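Type VI secretion system component (Escherichia coli O6, PDB 2P5Z) is a component of the type VI secretion system that resembles T4 phage tail proteins gp27 and gp5, and probably serves in a similar tail-like puncturing assembly. Local coordinates at residues A364-S368 against E369-Y373; R177-E181 against V182-F186. One frame throughout, in Å; residues are numbered along the deposited sequence.

Contact 1 of 2, residues A364-S368 against E369-Y373; sequences AIPYS and ERYGY
S368 and I365 meet the ring of Y371 in a local, largely apolar contact around a chain reversal, just where strand 359-366 runs out into the loop leading toward strand 387-391. The reversal is measured by the end-to-end directions of 365-368 and 369-373, which lie 150° apart. At the bend, the side chain of S368 reaches forward: OG stands anti to its own backbone N (chi1 -172°), beside the carbonyl carbon, and there accepts a weak hydrogen bond from R370 N at 3.4 Å, fairly straight at 162°. A serine oxygen taking the N-H two residues on is the pattern of an ST turn, here a loose one. The Y371 ring then folds back against 365-368. Its CE1 carbon approaches S368 CB at 3.6 Å, and its phenol oxygen OH ends near P366 CD at 3.8 Å, with the two side chains slanting across each other. From the strand, the I365 tip spans two residues: CD1 lies 4.4 Å from Y371 CE2 and 4.2 Å from Y373 CB. Helix 298-308 borders the group, E304 and N308 touching Y371. S368 O and Y371 O are 3.4 Å apart and, as acceptors, cannot bond each other. The chemistry implies a bend whose polar support within 364-373 is weak, one N-H to hydroxyl link beside dispersion contacts; firmer bonds come from outside, N308 to G372 O and Y208 to Y373 N, while Q205 adds weak ones to S368 O and Y371 O.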
loop_
_atom_site.group_PDB
_atom_site.type_symbol
_atom_site.label_atom_id
_atom_site.label_comp_id
_atom_site.label_asym_id
_atom_site.label_seq_id
_atom_site.Cartn_x
_atom_site.Cartn_y
_atom_site.Cartn_z
ATOM N N ALA A 364 19.981 12.406 9.779
ATOM C CA ALA A 364 20.661 12.337 11.069
ATOM C C ALA A 364 19.733 12.679 12.237
ATOM O O ALA A 364 18.615 13.174 12.046
ATOM C CB ALA A 364 21.876 13.271 11.080
ATOM N N ILE A 365 20.194 12.406 13.453
ATOM C CA ILE A 365 19.436 12.789 14.647
ATOM C C ILE A 365 20.445 13.435 15.592
ATOM O O ILE A 365 21.637 13.138 15.494
ATOM C CB ILE A 365 18.675 11.566 15.356
ATOM C CG1 ILE A 365 19.655 10.516 15.906
ATOM C CG2 ILE A 365 17.587 10.944 14.450
ATOM C CD1 ILE A 365 19.058 9.625 16.974
ATOM N N PRO A 366 19.986 14.344 16.475
ATOM C CA PRO A 366 20.904 14.966 17.427
ATOM C C PRO A 366 21.494 13.953 18.381
ATOM O O PRO A 366 20.839 12.952 18.681
ATOM C CB PRO A 366 19.999 15.894 18.239
ATOM C CG PRO A 366 18.777 16.088 17.424
ATOM C CD PRO A 366 18.608 14.864 16.608
ATOM N N TYR A 367 22.722 14.198 18.839
ATOM C CA TYR A 367 23.245 13.499 19.998
ATOM C C TYR A 367 22.455 13.970 21.220
ATOM O O TYR A 367 22.066 15.139 21.316
ATOM C CB TYR A 367 24.726 13.797 20.193
ATOM C CG TYR A 367 25.430 12.821 21.106
ATOM C CD1 TYR A 367 25.966 11.647 20.594
ATOM C CD2 TYR A 367 25.569 13.071 22.480
ATOM C CE1 TYR A 367 26.619 10.734 21.410
ATOM C CE2 TYR A 367 26.222 12.157 23.316
ATOM C CZ TYR A 367 26.743 10.983 22.766
ATOM O OH TYR A 367 27.399 10.039 23.539
ATOM N N SER A 368 22.200 13.048 22.137
ATOM C CA SER A 368 21.513 13.363 23.381
ATOM C C SER A 368 21.964 12.342 24.395
ATOM O O SER A 368 22.421 11.263 24.025
ATOM C CB SER A 368 19.998 13.287 23.201
ATOM O OG SER A 368 19.311 13.760 24.347
ATOM N N GLU A 369 21.861 12.678 25.672
ATOM C CA GLU A 369 22.228 11.716 26.705
ATOM C C GLU A 369 20.995 11.078 27.309
ATOM O O GLU A 369 21.099 10.124 28.070
ATOM C CB GLU A 369 23.092 12.358 27.792
ATOM C CG GLU A 369 24.567 12.464 27.422
ATOM C CD GLU A 369 25.367 13.273 28.433
ATOM O OE1 GLU A 369 25.042 13.222 29.646
ATOM O OE2 GLU A 369 26.324 13.960 28.013
ATOM N N ARG A 370 19.825 11.596 26.963
ATOM C CA ARG A 370 18.604 11.029 27.507
ATOM C C ARG A 370 17.724 10.282 26.506
ATOM O O ARG A 370 16.613 9.882 26.845
ATOM C CB ARG A 370 17.811 12.049 28.356
ATOM C CG ARG A 370 17.694 13.475 27.814
ATOM C CD ARG A 370 16.653 13.571 26.705
ATOM N NE ARG A 370 15.699 14.662 26.898
ATOM C CZ ARG A 370 14.492 14.517 27.440
ATOM N NH1 ARG A 370 14.084 13.324 27.862
ATOM N NH2 ARG A 370 13.690 15.567 27.564
ATOM N N TYR A 371 18.224 10.104 25.280
ATOM C CA TYR A 371 17.716 9.076 24.357
ATOM C C TYR A 371 18.761 8.646 23.338
ATOM O O TYR A 371 19.790 9.298 23.202
ATOM C CB TYR A 371 16.408 9.476 23.666
ATOM C CG TYR A 371 16.495 10.441 22.512
ATOM C CD1 TYR A 371 16.685 11.800 22.735
ATOM C CD2 TYR A 371 16.315 10.010 21.204
ATOM C CE1 TYR A 371 16.733 12.697 21.690
ATOM C CE2 TYR A 371 16.358 10.904 20.147
ATOM C CZ TYR A 371 16.571 12.250 20.400
ATOM O OH TYR A 371 16.617 13.163 19.368
ATOM N N GLY A 372 18.494 7.539 22.641
ATOM C CA GLY A 372 19.408 6.991 21.628
ATOM C C GLY A 372 18.689 6.654 20.332
ATOM O O GLY A 372 17.482 6.891 20.208
ATOM N N TYR A 373 19.425 6.116 19.355
ATOM C CA TYR A 373 18.810 5.724 18.085
ATOM C C TYR A 373 17.937 4.496 18.293
ATOM O O TYR A 373 18.299 3.609 19.062
ATOM C CB TYR A 373 19.851 5.461 16.978
ATOM C CG TYR A 373 19.226 4.881 15.721
ATOM C CD1 TYR A 373 18.522 5.684 14.826
ATOM C CD2 TYR A 373 19.291 3.514 15.458
ATOM C CE1 TYR A 373 17.920 5.132 13.690
ATOM C CE2 TYR A 373 18.695 2.967 14.346
ATOM C CZ TYR A 373 18.016 3.768 13.467
ATOM O OH TYR A 373 17.439 3.170 12.368
#

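Contact 2 of 2, residues R177-E181 against V182-F186; sequences RLLSE and VGIWF
L179 projects from the last turn of its helix against I184 and F186, spreading its two methyls between them. With CG beside the backbone N and anti to the carbonyl carbon (chi1 -61°), L179 sends CD2 to I184 CG2 at 3.7 Å, and those two side chains meet at a slant. The other methyl, L179 CD1, lies 3.9 Å from F186 CD1, the leucine and phenylalanine side chains running nearly perpendicular. What brings I184 beside L179 is a Schellman motif. I184 N donates to L179 O at 2.7 Å, with an N-H...O angle of 147°, and G183 N makes a weak bond to S180 O at 3.0 Å. G183, with phi 79°, is the C-prime residue that turns the chain off the helix axis, and the L179–I184 pair is the apolar contact commonly found across such a cap. Beyond the cap, V131 and V135 of helix 131-140 and F201 of strand 196-202 pack on L179, while I199 of that same strand touches F186. The motif thus joins helix 171-182 to strand 185-191, which pairs antiparallel with strand 196-202.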
loop_
_atom_site.group_PDB
_atom_site.type_symbol
_atom_site.label_atom_id
_atom_site.label_comp_id
_atom_site.label_asym_id
_atom_site.label_seq_id
_atom_site.Cartn_x
_atom_site.Cartn_y
_atom_site.Cartn_z
ATOM N N ARG A 177 12.140 -7.238 12.810
ATOM C CA ARG A 177 11.014 -7.046 13.726
ATOM C C ARG A 177 11.399 -7.312 15.186
ATOM O O ARG A 177 11.120 -6.479 16.061
ATOM C CB ARG A 177 9.832 -7.920 13.335
ATOM C CG ARG A 177 8.651 -7.750 14.269
ATOM C CD ARG A 177 7.350 -8.376 13.749
ATOM N NE ARG A 177 7.397 -9.832 13.587
ATOM C CZ ARG A 177 7.358 -10.723 14.586
ATOM N NH1 ARG A 177 7.291 -10.331 15.861
ATOM N NH2 ARG A 177 7.394 -12.021 14.303
ATOM N N LEU A 178 12.078 -8.435 15.436
ATOM C CA LEU A 178 12.479 -8.782 16.801
ATOM C C LEU A 178 13.429 -7.765 17.391
ATOM O O LEU A 178 13.245 -7.343 18.540
ATOM C CB LEU A 178 13.130 -10.172 16.888
ATOM C CG LEU A 178 12.413 -11.502 16.604
ATOM C CD1 LEU A 178 13.268 -12.620 17.116
ATOM C CD2 LEU A 178 11.022 -11.592 17.199
ATOM N N LEU A 179 14.442 -7.373 16.612
ATOM C CA LEU A 179 15.388 -6.353 17.059
ATOM C C LEU A 179 14.707 -5.004 17.288
ATOM O O LEU A 179 14.997 -4.317 18.268
ATOM C CB LEU A 179 16.505 -6.194 16.058
ATOM C CG LEU A 179 17.376 -7.423 15.800
ATOM C CD1 LEU A 179 18.271 -7.115 14.619
ATOM C CD2 LEU A 179 18.201 -7.806 17.022
ATOM N N SER A 180 13.770 -4.639 16.417
ATOM C CA SER A 180 13.165 -3.313 16.538
ATOM C C SER A 180 12.194 -3.193 17.708
ATOM O O SER A 180 12.126 -2.126 18.339
ATOM C CB SER A 180 12.480 -2.874 15.249
ATOM O OG SER A 180 11.214 -3.489 15.131
ATOM N N GLU A 181 11.457 -4.276 17.984
ATOM C CA GLU A 181 10.468 -4.312 19.068
ATOM C C GLU A 181 11.141 -4.084 20.413
ATOM O O GLU A 181 10.547 -3.537 21.332
ATOM C CB GLU A 181 9.692 -5.635 19.056
ATOM C CG GLU A 181 8.365 -5.587 18.293
ATOM C CD GLU A 181 7.916 -6.936 17.735
ATOM O OE1 GLU A 181 8.601 -7.946 17.951
ATOM O OE2 GLU A 181 6.876 -6.982 17.046
ATOM N N VAL A 182 12.410 -4.455 20.484
ATOM C CA VAL A 182 13.203 -4.367 21.690
ATOM C C VAL A 182 14.248 -3.237 21.541
ATOM O O VAL A 182 14.983 -2.900 22.478
ATOM C CB VAL A 182 13.804 -5.771 21.918
ATOM C CG1 VAL A 182 15.299 -5.797 21.767
ATOM C CG2 VAL A 182 13.301 -6.390 23.210
ATOM N N GLY A 183 14.284 -2.633 20.349
ATOM C CA GLY A 183 15.080 -1.432 20.119
ATOM C C GLY A 183 16.569 -1.645 19.919
ATOM O O GLY A 183 17.366 -0.750 20.207
ATOM N N ILE A 184 16.950 -2.829 19.449
ATOM C CA ILE A 184 18.341 -3.104 19.095
ATOM C C ILE A 184 18.526 -2.641 17.655
ATOM O O ILE A 184 17.623 -2.766 16.823
ATOM C CB ILE A 184 18.700 -4.625 19.230
ATOM C CG1 ILE A 184 18.754 -5.047 20.696
ATOM C CG2 ILE A 184 20.064 -4.971 18.615
ATOM C CD1 ILE A 184 18.850 -6.560 20.882
ATOM N N TRP A 185 19.690 -2.081 17.365
ATOM C CA TRP A 185 19.974 -1.637 16.019
ATOM C C TRP A 185 21.292 -2.170 15.513
ATOM O O TRP A 185 22.145 -2.604 16.291
ATOM C CB TRP A 185 19.945 -0.115 15.920
ATOM C CG TRP A 185 20.826 0.610 16.871
ATOM C CD1 TRP A 185 20.513 0.996 18.142
ATOM C CD2 TRP A 185 22.146 1.089 16.619
ATOM N NE1 TRP A 185 21.571 1.671 18.709
ATOM C CE2 TRP A 185 22.588 1.742 17.796
ATOM C CE3 TRP A 185 23.010 1.018 15.525
ATOM C CZ2 TRP A 185 23.850 2.331 17.904
ATOM C CZ3 TRP A 185 24.280 1.610 15.633
ATOM C CH2 TRP A 185 24.682 2.254 16.814
ATOM N N PHE A 186 21.453 -2.130 14.201
ATOM C CA PHE A 186 22.706 -2.537 13.616
ATOM C C PHE A 186 23.279 -1.605 12.536
ATOM O O PHE A 186 22.559 -0.819 11.904
ATOM C CB PHE A 186 22.632 -3.980 13.103
ATOM C CG PHE A 186 21.576 -4.226 12.065
ATOM C CD1 PHE A 186 20.271 -4.536 12.435
ATOM C CD2 PHE A 186 21.899 -4.204 10.713
ATOM C CE1 PHE A 186 19.296 -4.802 11.466
ATOM C CE2 PHE A 186 20.928 -4.466 9.727
ATOM C CZ PHE A 186 19.631 -4.795 10.109
#

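The two contacts are both local turns, but they join different elements: contact 1 takes the chain out of strand 359-366 into a loop, whereas contact 2 leads from helix 171-182 into strand 185-191. Contact 2 is buried and nearer the centre of the chain; contact 1 is partly buried, with E369 and R370 exposed. Their chemistry follows: backbone hydrogen bonds and apolar packing define the helix end, while a tyrosine ring and one weak hydroxyl bond shape the outer bend. Though their centres are about 17 Å apart, they touch through Y373 and W185, whose rings meet edge-to-face, with Y373 O 3.5 Å from W185 CD1.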